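Local atomic coordinates of uncharacterized protein (Bacteroides eggerthii, PDB entry 4FTD), a protein that is of unknown function but combines a six-bladed beta-propeller with an immunoglobulin-like domain and may take part in carbohydrate metabolism. Residues Asn158-Thr161 / Pro162-Leu165. Numbering follows the deposited sequence.
Sequences NFHT and PHLL
The imidazole of His163 folds back along the chain and donates a hydrogen bond from ND1 to the backbone O of Thr161, 2.9 Å away. The N-H points at the oxygen with an angle of 155°. The oxygen sits at the ring edge, close to the ring plane, and the donor is slightly tilted from the carbonyl plane. The chi1 of His163, 57°, places CG between the backbone N and the carbonyl carbon, which swings the ring back toward Thr161 O. The other ring nitrogen, NE2, is hydrogen-bonded to Tyr130 OH. Both ring nitrogens are thus engaged, which fixes the rotation of the imidazole.

His160 approaches the same ring obliquely. Its CB lies 4.0 Å from CE1 of His163. The two ring planes are inclined at 72°, with centroids 5.3 Å apart. Asn158 CB covers one face of the His160 ring, 3.6 Å above its centre. His160 ND1 bonds to Asp132, which also receives Asn158 ND2. This carboxylate would probably raise the proton affinity of His160.

A water bridges the Thr161-Pro162 junction. It accepts from Thr161 OG1 at 2.6 Å and donates to Pro162 O at 2.7 Å. The chi1 of Thr161 sets OG1 between its own backbone N and carbonyl carbon, where it reaches this water.

The turn leads from the loop after strand 147-152 into strand 163-166. That strand lies between strands 147-152 and 178-179, inside a four-stranded antiparallel sheet, consistent with a blade of the six-bladed beta-propeller.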
loop_
_atom_site.group_PDB
_atom_site.type_symbol
_atom_site.label_atom_id
_atom_site.label_comp_id
_atom_site.label_asym_id
_atom_site.label_seq_id
_atom_site.Cartn_x
_atom_site.Cartn_y
_atom_site.Cartn_z
ATOM N N ASN A 158 3.662 16.178 -27.720
ATOM C CA ASN A 158 4.870 15.482 -27.251
ATOM C C ASN A 158 5.353 14.377 -28.235
ATOM O O ASN A 158 6.564 14.165 -28.422
ATOM C CB ASN A 158 4.600 14.754 -25.895
ATOM C CG ASN A 158 4.227 15.698 -24.722
ATOM O OD1 ASN A 158 4.430 16.884 -24.807
ATOM N ND2 ASN A 158 3.706 15.126 -23.597
ATOM N N PHE A 159 4.414 13.630 -28.812
ATOM C CA PHE A 159 4.742 12.438 -29.601
ATOM C C PHE A 159 5.733 11.530 -28.864
ATOM O O PHE A 159 6.736 11.055 -29.447
ATOM C CB PHE A 159 5.197 12.836 -31.022
ATOM C CG PHE A 159 4.114 13.532 -31.808
ATOM C CD1 PHE A 159 3.115 12.790 -32.424
ATOM C CD2 PHE A 159 4.032 14.925 -31.844
ATOM C CE1 PHE A 159 2.083 13.413 -33.116
ATOM C CE2 PHE A 159 3.040 15.553 -32.577
ATOM C CZ PHE A 159 2.063 14.809 -33.211
ATOM N N HIS A 160 5.389 11.228 -27.610
ATOM C CA HIS A 160 6.180 10.289 -26.763
ATOM C C HIS A 160 5.714 8.852 -26.971
ATOM O O HIS A 160 4.522 8.581 -26.953
ATOM C CB HIS A 160 6.045 10.602 -25.246
ATOM C CG HIS A 160 6.744 11.858 -24.810
ATOM N ND1 HIS A 160 6.496 12.475 -23.596
ATOM C CD2 HIS A 160 7.686 12.610 -25.430
ATOM C CE1 HIS A 160 7.250 13.556 -23.495
ATOM N NE2 HIS A 160 7.975 13.667 -24.597
ATOM N N THR A 161 6.673 7.976 -27.217
ATOM C CA THR A 161 6.448 6.504 -27.201
ATOM C C THR A 161 6.735 6.029 -25.753
ATOM O O THR A 161 7.138 6.806 -24.887
ATOM C CB THR A 161 7.302 5.846 -28.288
ATOM O OG1 THR A 161 8.646 6.231 -28.077
ATOM C CG2 THR A 161 6.868 6.276 -29.747
ATOM N N PRO A 162 6.455 4.745 -25.442
ATOM C CA PRO A 162 6.581 4.285 -24.054
ATOM C C PRO A 162 7.977 4.480 -23.460
ATOM O O PRO A 162 8.995 4.288 -24.149
ATOM C CB PRO A 162 6.199 2.800 -24.149
ATOM C CG PRO A 162 5.253 2.762 -25.338
ATOM C CD PRO A 162 5.851 3.749 -26.317
ATOM N N HIS A 163 8.012 4.921 -22.209
ATOM C CA HIS A 163 9.231 5.317 -21.614
ATOM C C HIS A 163 9.264 5.114 -20.115
ATOM O O HIS A 163 8.258 4.905 -19.493
ATOM C CB HIS A 163 9.521 6.791 -21.945
ATOM C CG HIS A 163 8.444 7.739 -21.517
ATOM N ND1 HIS A 163 7.269 7.884 -22.236
ATOM C CD2 HIS A 163 8.380 8.632 -20.479
ATOM C CE1 HIS A 163 6.540 8.844 -21.660
ATOM N NE2 HIS A 163 7.171 9.290 -20.576
ATOM N N LEU A 164 10.480 5.123 -19.598
ATOM C CA LEU A 164 10.768 5.062 -18.174
ATOM C C LEU A 164 11.214 6.437 -17.669
ATOM O O LEU A 164 11.755 7.248 -18.417
ATOM C CB LEU A 164 11.851 4.019 -17.901
ATOM C CG LEU A 164 11.589 2.588 -18.354
ATOM C CD1 LEU A 164 12.841 1.741 -18.143
ATOM C CD2 LEU A 164 10.413 1.987 -17.638
ATOM N N LEU A 165 10.952 6.680 -16.399
ATOM C CA LEU A 165 11.387 7.851 -15.678
ATOM C C LEU A 165 12.091 7.288 -14.441
ATOM O O LEU A 165 11.538 6.491 -13.708
ATOM C CB LEU A 165 10.167 8.661 -15.298
ATOM C CG LEU A 165 9.236 9.228 -16.390
ATOM C CD1 LEU A 165 7.943 9.746 -15.785
ATOM C CD2 LEU A 165 9.937 10.370 -17.139
HETATM O O HOH W 1 9.528 4.149 -26.770
#